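Local coordinates for protein putative alcohol dehydrogenase (Sinorhizobium meliloti, PDB 4J6F) that probably oxidises alcohols with a nicotinamide cofactor, as a member of the medium-chain dehydrogenase/reductase family, at residues Phe138-Arg143 with Asp152-Gly157; Gly72-Asp77 with Gly111-Gly116; Arg273-Val278 with Lys292-Glu297; Val210-Ala215 with Ala279-Gly284; Thr40-Leu45 with Asn102-Pro107. One frame throughout, in Å; residues are numbered along the deposited sequence.

Contact 1 of 5, residues Phe138-Arg143 with Asp152-Gly157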
# COMPACT_ATOMS: atom_id res chain seq x y z
N PHE A 138 13.54 13.48 18.73
CA PHE A 138 12.24 14.05 19.07
C PHE A 138 11.16 13.00 19.40
O PHE A 138 10.08 13.36 19.90
CB PHE A 138 11.77 15.04 17.97
CG PHE A 138 11.19 14.40 16.73
CD1 PHE A 138 11.87 13.38 16.05
CD2 PHE A 138 9.96 14.82 16.23
CE1 PHE A 138 11.34 12.81 14.90
CE2 PHE A 138 9.42 14.24 15.08
CZ PHE A 138 10.11 13.24 14.41
N SER A 139 11.44 11.71 19.16
CA SER A 139 10.42 10.66 19.27
C SER A 139 9.98 10.36 20.68
O SER A 139 10.81 10.25 21.58
CB SER A 139 10.92 9.36 18.67
OG SER A 139 11.36 9.56 17.36
N ILE A 140 8.66 10.25 20.89
CA ILE A 140 8.12 9.60 22.09
C ILE A 140 7.56 8.28 21.59
O ILE A 140 6.59 8.27 20.85
CB ILE A 140 7.01 10.43 22.76
CG1 ILE A 140 7.49 11.85 23.01
CG2 ILE A 140 6.56 9.78 24.05
CD1 ILE A 140 6.35 12.83 23.20
N TYR A 141 8.18 7.17 21.94
CA TYR A 141 7.80 5.91 21.34
C TYR A 141 6.57 5.34 21.99
O TYR A 141 5.72 4.77 21.31
CB TYR A 141 8.94 4.91 21.39
CG TYR A 141 10.09 5.33 20.53
CD1 TYR A 141 10.09 5.05 19.16
CD2 TYR A 141 11.16 6.05 21.06
CE1 TYR A 141 11.15 5.45 18.36
CE2 TYR A 141 12.21 6.45 20.26
CZ TYR A 141 12.20 6.15 18.92
OH TYR A 141 13.24 6.55 18.12
N ASN A 142 6.53 5.38 23.31
CA ASN A 142 5.38 4.94 24.05
C ASN A 142 5.24 3.43 24.05
O ASN A 142 4.26 2.90 24.53
CB ASN A 142 4.13 5.60 23.51
CG ASN A 142 3.95 6.99 24.05
OD1 ASN A 142 4.16 7.23 25.22
ND2 ASN A 142 3.56 7.90 23.19
N ARG A 143 6.25 2.75 23.53
CA ARG A 143 6.29 1.29 23.58
C ARG A 143 7.72 0.84 23.83
O ARG A 143 8.66 1.61 23.63
CB ARG A 143 5.79 0.68 22.28
CG ARG A 143 4.41 1.14 21.87
CD ARG A 143 3.95 0.36 20.65
NE ARG A 143 3.84 -1.05 20.99
CZ ARG A 143 2.79 -1.58 21.62
NH1 ARG A 143 2.78 -2.87 21.90
NH2 ARG A 143 1.76 -0.82 21.96
N ASP A 152 4.42 9.49 19.57
CA ASP A 152 4.14 10.91 19.72
C ASP A 152 5.49 11.61 19.48
O ASP A 152 6.48 10.94 19.15
CB ASP A 152 3.63 11.16 21.14
CG ASP A 152 2.76 12.40 21.25
OD1 ASP A 152 2.84 13.30 20.36
OD2 ASP A 152 2.00 12.49 22.24
N TYR A 153 5.54 12.93 19.62
CA TYR A 153 6.83 13.63 19.53
C TYR A 153 6.93 14.90 20.35
O TYR A 153 5.93 15.55 20.65
CB TYR A 153 7.24 13.93 18.09
CG TYR A 153 6.44 15.01 17.39
CD1 TYR A 153 6.74 16.35 17.56
CD2 TYR A 153 5.39 14.68 16.52
CE1 TYR A 153 6.01 17.35 16.90
CE2 TYR A 153 4.66 15.66 15.87
CZ TYR A 153 4.97 16.99 16.05
OH TYR A 153 4.25 17.96 15.38
N MSE A 154 8.17 15.25 20.68
CA MSE A 154 8.48 16.48 21.39
C MSE A 154 8.22 17.65 20.49
O MSE A 154 8.71 17.71 19.37
CB MSE A 154 9.94 16.42 21.81
CG MSE A 154 10.16 15.00 22.28
SE MSE A 154 11.36 14.93 23.82
CE MSE A 154 12.17 13.18 23.41
N GLY A 155 7.45 18.60 21.01
CA GLY A 155 6.92 19.69 20.21
C GLY A 155 5.44 19.46 19.93
O GLY A 155 4.74 20.38 19.48
N HIS A 156 4.96 18.25 20.17
CA HIS A 156 3.53 17.98 20.13
C HIS A 156 2.96 17.47 21.45
O HIS A 156 2.10 18.10 22.04
CB HIS A 156 3.17 17.01 19.00
CG HIS A 156 1.72 16.68 18.93
ND1 HIS A 156 1.17 15.59 19.58
CD2 HIS A 156 0.69 17.31 18.33
CE1 HIS A 156 -0.12 15.56 19.36
NE2 HIS A 156 -0.44 16.59 18.60
N GLY A 157 3.44 16.34 21.94
CA GLY A 157 2.95 15.78 23.20
C GLY A 157 3.57 16.37 24.46
O GLY A 157 3.16 16.06 25.57
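Asp152, paired in an antiparallel bridge with Ile140, has its carboxylate oxygen OD1 gripped by two donors. Tyr153 N reaches Asp152 OD1 at 2.8 Å on the anti side, 30° out of the carboxylate plane, while His156 ND1 uses the syn lone pair of the same Asp152 OD1 at 2.9 Å. The other oxygen, OD2, is taken by Thr103, so both oxygens of this buried carboxylate have partners. CG lies anti to the backbone N (chi1 -155°), which swings the carboxylate toward the imidazole and leaves CB to face Ile140, whose CD1 is 3.8 Å from Asp152 CB. Replacing this aspartate by alanine is likely to leave Thr103 without its acceptor and the His156 imidazole freer to turn.

The backbone supplies the register. Ile140 N donates to Asp152 O at 2.9 Å and Asp152 N to Ile140 O at 2.8 Å, the signature of a hydrogen-bonded antiparallel pair; Ser139 and Tyr153 form the next, non-hydrogen-bonded pair. Nearby, Tyr153 CB lies 3.4 Å from Phe138 CD2, and the two rings meet obliquely, their centroids 5.5 Å apart and their planes at 46°. The phenol end leads away from Phe138 to Thr76, with a bound glycerol close by, while Phe138 packs on helix 189-201. Such paired residues flanking an eleven-residue connection that has neither helix nor strand are characteristic of a beta hairpin, here strands 133-140 and 152-153 of the GroES-like domain.

Contact 2 of 5, residues Gly72-Asp77 with Gly111-Gly116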
# COMPACT_ATOMS: atom_id res chain seq x y z
N GLY A 72 15.49 23.05 14.26
CA GLY A 72 15.12 23.08 12.85
C GLY A 72 13.63 23.04 12.64
O GLY A 72 12.92 22.38 13.38
N MSE A 73 13.15 23.75 11.61
CA MSE A 73 11.71 23.83 11.30
C MSE A 73 11.23 22.72 10.39
O MSE A 73 11.95 22.29 9.49
CB MSE A 73 11.39 25.17 10.65
CG MSE A 73 12.15 26.32 11.29
SE MSE A 73 11.45 28.02 10.55
CE MSE A 73 9.72 28.12 11.49
N ASN A 74 10.01 22.26 10.63
CA ASN A 74 9.38 21.19 9.85
C ASN A 74 7.91 21.47 9.52
O ASN A 74 7.25 22.25 10.20
CB ASN A 74 9.47 19.87 10.62
CG ASN A 74 10.89 19.41 10.77
OD1 ASN A 74 11.53 18.96 9.82
ND2 ASN A 74 11.40 19.53 11.98
N ASN A 75 7.40 20.82 8.49
CA ASN A 75 6.00 20.99 8.12
C ASN A 75 5.01 20.75 9.27
O ASN A 75 4.00 21.45 9.41
CB ASN A 75 5.69 20.09 6.93
CG ASN A 75 6.18 20.68 5.63
OD1 ASN A 75 6.66 21.81 5.60
ND2 ASN A 75 6.06 19.93 4.56
N THR A 76 5.33 19.77 10.11
CA THR A 76 4.45 19.43 11.20
C THR A 76 4.23 20.62 12.15
O THR A 76 3.16 20.72 12.74
CB THR A 76 4.94 18.17 11.93
OG1 THR A 76 3.90 17.68 12.76
CG2 THR A 76 6.18 18.46 12.76
N ASP A 77 5.22 21.51 12.27
CA ASP A 77 5.08 22.79 13.00
C ASP A 77 3.81 23.51 12.58
O ASP A 77 2.98 23.91 13.40
CB ASP A 77 6.22 23.75 12.66
CG ASP A 77 7.59 23.27 13.15
OD1 ASP A 77 7.69 22.19 13.78
OD2 ASP A 77 8.57 24.01 12.87
N GLY A 111 8.79 22.64 17.95
CA GLY A 111 10.20 22.51 17.58
C GLY A 111 10.65 21.09 17.82
O GLY A 111 10.63 20.62 18.96
N THR A 112 10.99 20.40 16.74
CA THR A 112 11.37 19.00 16.79
C THR A 112 12.86 18.73 16.71
O THR A 112 13.38 17.88 17.40
CB THR A 112 10.69 18.22 15.66
OG1 THR A 112 10.81 18.95 14.44
CG2 THR A 112 9.24 18.03 15.94
N ASP A 113 13.55 19.47 15.86
CA ASP A 113 14.97 19.23 15.57
C ASP A 113 15.91 20.02 16.47
O ASP A 113 16.62 20.91 16.01
CB ASP A 113 15.27 19.54 14.11
CG ASP A 113 14.44 18.70 13.17
OD1 ASP A 113 13.96 17.64 13.62
OD2 ASP A 113 14.27 19.10 12.00
N THR A 114 15.92 19.67 17.75
CA THR A 114 16.62 20.44 18.76
C THR A 114 18.05 19.97 18.98
O THR A 114 18.32 18.76 19.13
CB THR A 114 15.84 20.40 20.09
OG1 THR A 114 14.48 20.77 19.84
CG2 THR A 114 16.42 21.36 21.09
N VAL A 115 18.98 20.92 19.00
CA VAL A 115 20.34 20.66 19.45
C VAL A 115 20.61 21.57 20.65
O VAL A 115 20.16 22.72 20.67
CB VAL A 115 21.37 20.90 18.32
CG1 VAL A 115 22.80 20.77 18.86
CG2 VAL A 115 21.16 19.93 17.17
N GLY A 116 21.34 21.06 21.65
CA GLY A 116 21.75 21.89 22.79
C GLY A 116 22.81 21.29 23.70
O GLY A 116 23.41 20.27 23.38
O HOH W 1 10.42 21.48 14.04
O HOH W 2 7.09 21.22 16.31
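An inverse gamma turn centred on Asp113 opens strand 113-121 of the GroES-like domain, where that strand pairs with the end of strand 63-72 at Gly72. The pair is antiparallel and hydrogen-bonded, with Gly72 N donating to Asp113 O at 3.0 Å. Beside it the amide of Asn74 carries the side-chain contact. Its CG is anti to the carbonyl carbon (chi1 -65°), and ND2 faces the other segment, bonding Asp113 OD2 at 2.9 Å. The carboxylate oxygen lies close to the amide plane, but the donor arrives 62° out of the carboxylate plane, and the two flat groups stand almost perpendicular, at 83°. A weak, bent bond links the same Asn74 ND2 to Thr112 OG1.

One water fills in the polar network: it donates to Gly72 O at 2.7 Å and to Asp77 OD1 at 2.8 Å, and accepts from Thr112 N at 3.0 Å and from Asn74 ND2. A second water links Asp77 OD1 to Gly111 N, 2.8 Å from each. Across the segments Asp77 thus works through solvent, while its OD2 takes Asn74 N from within its own segment and Tyr162 from outside, fixing the carboxylate's rotation. Asp113 is likewise shared, its OD1 accepting from Cys190 N and its OD2 forming a salt bridge with Lys376, a charge likely to favour the ionised acid.

The contact lies where strand 63-72 gives way to helix 75-82, with helix 189-201 touching Asn74, Thr112 and Asp113, and Phe138 of strand 133-140 touching Thr112.

Contact 3 of 5, residues Arg273-Val278 with Lys292-Glu297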
# COMPACT_ATOMS: atom_id res chain seq x y z
N ARG A 273 15.61 3.38 -17.48
CA ARG A 273 15.43 2.49 -16.32
C ARG A 273 14.03 2.66 -15.72
O ARG A 273 13.56 3.79 -15.57
CB ARG A 273 16.46 2.78 -15.22
CG ARG A 273 17.86 3.15 -15.69
CD ARG A 273 18.83 3.06 -14.53
NE ARG A 273 18.96 1.67 -14.09
CZ ARG A 273 20.01 0.89 -14.33
NH1 ARG A 273 21.07 1.36 -14.99
NH2 ARG A 273 20.02 -0.36 -13.89
N PRO A 274 13.36 1.54 -15.39
CA PRO A 274 12.03 1.71 -14.82
C PRO A 274 12.10 2.22 -13.37
O PRO A 274 13.13 2.05 -12.69
CB PRO A 274 11.42 0.30 -14.89
CG PRO A 274 12.40 -0.53 -15.65
CD PRO A 274 13.73 0.12 -15.46
N ILE A 275 11.03 2.86 -12.93
CA ILE A 275 10.98 3.43 -11.60
C ILE A 275 10.51 2.37 -10.62
O ILE A 275 9.40 1.85 -10.76
CB ILE A 275 10.03 4.65 -11.55
CG1 ILE A 275 10.47 5.72 -12.55
CG2 ILE A 275 9.94 5.21 -10.14
CD1 ILE A 275 11.89 6.23 -12.36
N ASP A 276 11.35 2.06 -9.64
CA ASP A 276 11.06 1.02 -8.68
C ASP A 276 10.20 1.55 -7.54
O ASP A 276 9.30 0.86 -7.05
CB ASP A 276 12.38 0.45 -8.12
CG ASP A 276 13.23 -0.19 -9.20
OD1 ASP A 276 12.77 -1.19 -9.81
OD2 ASP A 276 14.35 0.30 -9.46
N VAL A 277 10.49 2.78 -7.14
CA VAL A 277 9.87 3.37 -5.97
C VAL A 277 9.54 4.82 -6.25
O VAL A 277 10.34 5.54 -6.86
CB VAL A 277 10.78 3.31 -4.72
CG1 VAL A 277 10.16 4.08 -3.57
CG2 VAL A 277 11.06 1.86 -4.32
N VAL A 278 8.37 5.24 -5.79
CA VAL A 278 8.03 6.64 -5.78
C VAL A 278 7.93 7.04 -4.32
O VAL A 278 7.24 6.39 -3.53
CB VAL A 278 6.70 6.90 -6.51
CG1 VAL A 278 6.11 8.25 -6.13
CG2 VAL A 278 6.90 6.80 -8.01
N LYS A 292 0.91 5.97 -12.49
CA LYS A 292 1.09 5.62 -13.90
C LYS A 292 2.56 5.32 -14.22
O LYS A 292 2.87 4.34 -14.90
CB LYS A 292 0.58 6.73 -14.81
CG LYS A 292 -0.93 6.92 -14.79
CD LYS A 292 -1.35 8.09 -15.67
CE LYS A 292 -0.90 7.91 -17.12
NZ LYS A 292 -0.79 9.20 -17.85
N ILE A 293 3.45 6.17 -13.70
CA ILE A 293 4.89 6.10 -13.93
C ILE A 293 5.53 4.88 -13.27
O ILE A 293 6.41 4.24 -13.83
CB ILE A 293 5.57 7.39 -13.43
CG1 ILE A 293 5.27 8.55 -14.38
CG2 ILE A 293 7.07 7.21 -13.26
CD1 ILE A 293 5.30 9.93 -13.75
N LEU A 294 5.06 4.57 -12.07
CA LEU A 294 5.56 3.47 -11.27
C LEU A 294 5.47 2.15 -12.05
O LEU A 294 4.44 1.84 -12.65
CB LEU A 294 4.73 3.40 -9.99
CG LEU A 294 5.29 2.64 -8.80
CD1 LEU A 294 6.75 2.99 -8.55
CD2 LEU A 294 4.44 2.94 -7.58
N ARG A 295 6.57 1.38 -12.05
CA ARG A 295 6.62 0.09 -12.76
C ARG A 295 5.69 -0.88 -12.07
O ARG A 295 5.46 -0.76 -10.86
CB ARG A 295 8.04 -0.49 -12.76
CG ARG A 295 8.42 -1.18 -11.47
CD ARG A 295 9.89 -1.52 -11.42
NE ARG A 295 10.19 -2.58 -12.37
CZ ARG A 295 11.40 -2.84 -12.86
NH1 ARG A 295 11.54 -3.83 -13.72
NH2 ARG A 295 12.45 -2.12 -12.50
N PRO A 296 5.16 -1.87 -12.82
CA PRO A 296 4.31 -2.89 -12.18
C PRO A 296 5.07 -3.61 -11.06
O PRO A 296 6.25 -3.87 -11.21
CB PRO A 296 3.97 -3.84 -13.33
CG PRO A 296 4.20 -3.05 -14.58
CD PRO A 296 5.33 -2.12 -14.26
N GLU A 297 4.39 -3.90 -9.95
CA GLU A 297 5.02 -4.45 -8.72
C GLU A 297 5.89 -3.42 -7.99
O GLU A 297 6.64 -3.78 -7.08
CB GLU A 297 5.81 -5.73 -9.00
CG GLU A 297 4.93 -6.83 -9.57
CD GLU A 297 5.65 -8.15 -9.78
OE1 GLU A 297 5.21 -9.17 -9.20
OE2 GLU A 297 6.64 -8.16 -10.54
O HOH W 3 8.88 2.93 -14.44
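Arg295 and Asp276 form the charged half: NH2 of Arg295 lies 2.9 Å from Asp276 OD1, a salt bridge whose hydrogen bond is bent, 132° at the hydrogen. The side chains run alongside, pointing the same way, and their flat groups are only 15° from parallel. Pro274 covers one face of the guanidinium, its CG 3.5 Å from Arg295 NH2; Arg295 CG, between its own N and carbonyl carbon (chi1 80°), and a bend at chi3 bring it there. A leucine in place of Arg295 would probably leave Asp276 OD1 without its positive mate and the Pro274 ring without the flat group it rests on.

The apolar half is built by Leu294, whose CD1 meets Val278 CG2 at 3.9 Å and also approaches Ile275. Next to it Ile275 CG1 lies 3.8 Å from Ile293 CG2.

Backbone bonds position this first shell. Arg295 N donates to Ile275 O at 3.1 Å, in the carbonyl plane, and a water bridges the two segments, accepting from Ile275 N at 2.6 Å and donating to Ile293 O at 2.9 Å. Farther out, Asp276 OD2 accepts from Thr209 N, which anchors the carboxylate.

These residues belong to a beta-alpha-beta unit: the approach to strand 277-280 packs against the loop leaving helix 287-293, before strand 299-302, with strand 209-212 and helix 262-270 touching Ile275.

Contact 4 of 5, residues Val210-Ala215 with Ala279-Gly284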
# COMPACT_ATOMS: atom_id res chain seq x y z
N VAL A 210 14.56 5.53 -7.30
CA VAL A 210 13.47 6.16 -6.57
C VAL A 210 13.12 7.52 -7.17
O VAL A 210 14.00 8.37 -7.35
CB VAL A 210 13.76 6.24 -5.05
CG1 VAL A 210 15.10 6.90 -4.75
CG2 VAL A 210 12.63 6.94 -4.32
N LEU A 211 11.85 7.72 -7.52
CA LEU A 211 11.38 9.04 -7.94
C LEU A 211 10.86 9.80 -6.71
O LEU A 211 9.98 9.29 -5.97
CB LEU A 211 10.28 8.91 -9.00
CG LEU A 211 9.76 10.19 -9.68
CD1 LEU A 211 10.85 10.83 -10.52
CD2 LEU A 211 8.55 9.89 -10.55
N VAL A 212 11.41 10.99 -6.49
CA VAL A 212 11.12 11.77 -5.29
C VAL A 212 10.45 13.09 -5.66
O VAL A 212 11.08 13.96 -6.27
CB VAL A 212 12.40 12.10 -4.49
CG1 VAL A 212 12.04 12.74 -3.16
CG2 VAL A 212 13.25 10.86 -4.26
N THR A 213 9.18 13.24 -5.28
CA THR A 213 8.46 14.48 -5.53
C THR A 213 8.64 15.41 -4.34
O THR A 213 8.88 14.95 -3.22
CB THR A 213 6.96 14.24 -5.69
OG1 THR A 213 6.44 13.84 -4.42
CG2 THR A 213 6.69 13.18 -6.73
N GLY A 214 8.51 16.71 -4.57
CA GLY A 214 8.79 17.72 -3.54
C GLY A 214 10.24 17.67 -3.11
O GLY A 214 10.56 17.84 -1.94
N ALA A 215 11.11 17.44 -4.07
CA ALA A 215 12.48 17.06 -3.79
C ALA A 215 13.30 18.13 -3.07
O ALA A 215 14.26 17.80 -2.38
CB ALA A 215 13.17 16.64 -5.07
N ALA A 279 8.68 8.09 -3.96
CA ALA A 279 8.58 8.76 -2.67
C ALA A 279 7.84 10.07 -2.94
O ALA A 279 8.36 10.98 -3.61
CB ALA A 279 9.97 9.02 -2.10
N ASP A 280 6.61 10.16 -2.45
CA ASP A 280 5.74 11.29 -2.74
C ASP A 280 5.59 12.20 -1.53
O ASP A 280 5.22 11.74 -0.45
CB ASP A 280 4.37 10.77 -3.15
CG ASP A 280 3.44 11.86 -3.61
OD1 ASP A 280 3.89 12.98 -3.94
OD2 ASP A 280 2.23 11.59 -3.65
N LEU A 281 5.87 13.48 -1.72
CA LEU A 281 5.68 14.43 -0.63
C LEU A 281 4.73 15.54 -1.01
O LEU A 281 4.50 16.46 -0.22
CB LEU A 281 7.01 14.97 -0.15
CG LEU A 281 7.67 13.75 0.48
CD1 LEU A 281 9.14 13.62 0.10
CD2 LEU A 281 7.40 13.71 1.98
N VAL A 282 4.22 15.45 -2.23
CA VAL A 282 3.28 16.42 -2.77
C VAL A 282 1.84 15.93 -2.82
O VAL A 282 0.94 16.62 -2.36
CB VAL A 282 3.72 16.83 -4.18
CG1 VAL A 282 2.81 17.90 -4.74
CG2 VAL A 282 5.15 17.31 -4.17
N GLY A 283 1.62 14.74 -3.35
CA GLY A 283 0.27 14.22 -3.54
C GLY A 283 -0.56 15.10 -4.46
O GLY A 283 -0.06 15.60 -5.47
N GLY A 284 -1.82 15.28 -4.09
CA GLY A 284 -2.74 16.13 -4.85
C GLY A 284 -2.93 15.75 -6.31
O GLY A 284 -3.17 14.58 -6.63
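Backbone bonds define the pairing of Val212 with Ala279 as parallel: Ala279 N donates to Leu211 O at 2.7 Å and Thr213 N to Ala279 O at 2.9 Å. The touching parts run 19° apart.

Among the polar side chains Asp280 OD1 is the hub, with three donors. Thr213 OG1 gives its proton to Asp280 OD1 at 2.7 Å, using the anti lone pair. Val282 N meets the same oxygen from above the carboxylate plane at 3.0 Å, which makes an Asx turn. Gly283 N comes to it on the syn side at 2.9 Å, in a nearly straight bond of 172°. Thr213 can reach across because its OG1 sits between the backbone N and the carbonyl carbon (chi1 68°). Tyr300 takes the other oxygen, OD2, so the rotation of the carboxylate is held through both oxygens.

The apolar group is lighter. Val210 CG2 lies 4.0 Å from Ala279 CB, with Val212 flanking it. Separately, beyond the strand end, the Val282 CG2 methyl makes a van der Waals touch on the backbone, 3.4 Å from Gly214 N, where a positive phi turns the chain.

In a six-stranded parallel sheet of Rossmann type, 209-212 and 277-280 are the neighbours at the switch in strand order, where such folds commonly bind a dinucleotide; helix 218-229 touches Val210, Val212 and Leu281, and helix 287-293 touches Leu211, Thr213 and Asp280.

Contact 5 of 5, residues Thr40-Leu45 with Asn102-Pro107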
# COMPACT_ATOMS: atom_id res chain seq x y z
N THR A 40 -0.67 28.86 21.18
CA THR A 40 -1.74 29.15 22.15
C THR A 40 -3.12 28.62 21.75
O THR A 40 -4.08 28.75 22.50
CB THR A 40 -1.84 30.66 22.41
OG1 THR A 40 -2.26 31.32 21.21
CG2 THR A 40 -0.50 31.23 22.84
N GLY A 41 -3.21 28.02 20.57
CA GLY A 41 -4.45 27.44 20.07
C GLY A 41 -4.24 27.30 18.58
O GLY A 41 -3.22 27.75 18.06
N HIS A 42 -5.19 26.67 17.88
CA HIS A 42 -5.11 26.54 16.42
C HIS A 42 -5.47 27.85 15.70
O HIS A 42 -6.23 28.68 16.22
CB HIS A 42 -5.98 25.39 15.91
CG HIS A 42 -5.56 24.04 16.41
ND1 HIS A 42 -4.41 23.41 15.98
CD2 HIS A 42 -6.14 23.20 17.29
CE1 HIS A 42 -4.30 22.24 16.59
NE2 HIS A 42 -5.34 22.09 17.39
N GLY A 43 -4.92 28.02 14.49
CA GLY A 43 -5.12 29.23 13.71
C GLY A 43 -3.86 29.72 13.01
O GLY A 43 -2.97 28.92 12.66
N GLY A 44 -3.78 31.03 12.81
CA GLY A 44 -2.68 31.61 12.05
C GLY A 44 -1.49 32.03 12.90
O GLY A 44 -1.49 31.85 14.11
N LEU A 45 -0.57 32.76 12.31
CA LEU A 45 0.66 33.09 12.98
C LEU A 45 0.36 33.79 14.30
O LEU A 45 1.12 33.68 15.24
CB LEU A 45 1.52 33.99 12.11
CG LEU A 45 2.13 33.41 10.85
CD1 LEU A 45 2.88 34.49 10.11
CD2 LEU A 45 3.07 32.27 11.18
N ASN A 102 -5.27 12.82 21.88
CA ASN A 102 -4.86 14.22 21.82
C ASN A 102 -4.04 14.66 23.05
O ASN A 102 -4.60 15.01 24.08
CB ASN A 102 -6.04 15.16 21.57
CG ASN A 102 -5.59 16.59 21.32
OD1 ASN A 102 -4.40 16.85 21.12
ND2 ASN A 102 -6.54 17.52 21.33
N THR A 103 -2.72 14.62 22.88
CA THR A 103 -1.75 15.01 23.91
C THR A 103 -1.26 16.45 23.73
O THR A 103 -0.42 16.95 24.49
CB THR A 103 -0.53 14.06 23.90
OG1 THR A 103 0.02 14.03 22.58
CG2 THR A 103 -0.91 12.66 24.34
N LEU A 104 -1.76 17.11 22.70
CA LEU A 104 -1.52 18.54 22.52
C LEU A 104 -2.31 19.36 23.56
O LEU A 104 -3.54 19.28 23.62
CB LEU A 104 -1.88 18.97 21.10
CG LEU A 104 -1.57 20.43 20.76
CD1 LEU A 104 -0.10 20.76 20.98
CD2 LEU A 104 -1.97 20.75 19.33
N THR A 105 -1.59 20.12 24.37
CA THR A 105 -2.22 21.07 25.30
C THR A 105 -1.63 22.49 25.14
O THR A 105 -0.43 22.65 24.89
CB THR A 105 -2.10 20.61 26.77
OG1 THR A 105 -0.73 20.61 27.17
CG2 THR A 105 -2.68 19.22 26.98
N PHE A 106 -2.47 23.51 25.28
CA PHE A 106 -2.02 24.89 25.07
C PHE A 106 -1.75 25.60 26.38
O PHE A 106 -2.50 25.43 27.32
CB PHE A 106 -3.02 25.66 24.22
CG PHE A 106 -3.27 25.01 22.89
CD1 PHE A 106 -2.28 24.97 21.92
CD2 PHE A 106 -4.50 24.41 22.62
CE1 PHE A 106 -2.51 24.36 20.69
CE2 PHE A 106 -4.74 23.80 21.39
CZ PHE A 106 -3.74 23.78 20.42
N PRO A 107 -0.67 26.40 26.44
CA PRO A 107 0.31 26.69 25.39
C PRO A 107 1.31 25.56 25.18
O PRO A 107 1.57 24.81 26.10
CB PRO A 107 1.02 27.94 25.91
CG PRO A 107 0.97 27.78 27.39
CD PRO A 107 -0.35 27.12 27.69
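A T-shaped aromatic pair joins His42 and Phe106 in a surface contact between two loops, one between strands 33-39 and 48-51, the other between helix 75-82 and strand 113-121. The evidence is geometric: the ring planes stand at 86°, with centroids 5.4 Å apart, and the edge of Phe106 is directed at the face of His42. CZ makes the approach, 3.8 Å from His42 NE2 and offset toward the rim of the imidazole. That ring is fixed through its ND1, which is hydrogen-bonded to Arg81 O at the end of helix 75-82. The Leu104 side chain comes head-on toward His42, its CD2 oblique to the ring and 3.9 Å from His42 CE1.

CG of Phe106 is anti to the carbonyl carbon (chi1 -57°), which brings the phenyl flat against Gly41 and CB within 3.7 Å of Thr40 O. Within the second loop, the Asx turn of Asn102, OD1 to Leu104 N at 3.1 Å, shapes the chain before Leu104, and a cis peptide bond follows Phe106 at Pro107. Over the phenyl face, a CH-pi contact puts Gly41 CA 3.6 Å from the Phe106 ring centroid, only 6° off the ring normal.

Overall arrangement
The contacts fall into two groups. Contacts 5, 2 and 1 gather around the GroES-like part, with centres 13 to 16 Å apart; contacts 4 and 3, centres 13 Å apart, share strand 277-280 of the parallel sheet. Centres of different groups lie about 21 to 40 Å apart. Along the chain contacts 5 and 2 interleave, contact 1 follows, and contacts 4 and 3 interleave after it. Contact 1 touches contact 2 through Tyr153 and Thr76 and contact 5 through Asp152 and Thr103, whereas Val277 O and Leu211 N link contacts 3 and 4. Contacts 2 and 4, nearest atoms about 6 Å apart, mark the groups' closest approach, where the GroES-like and nucleotide-binding-type domains face each other.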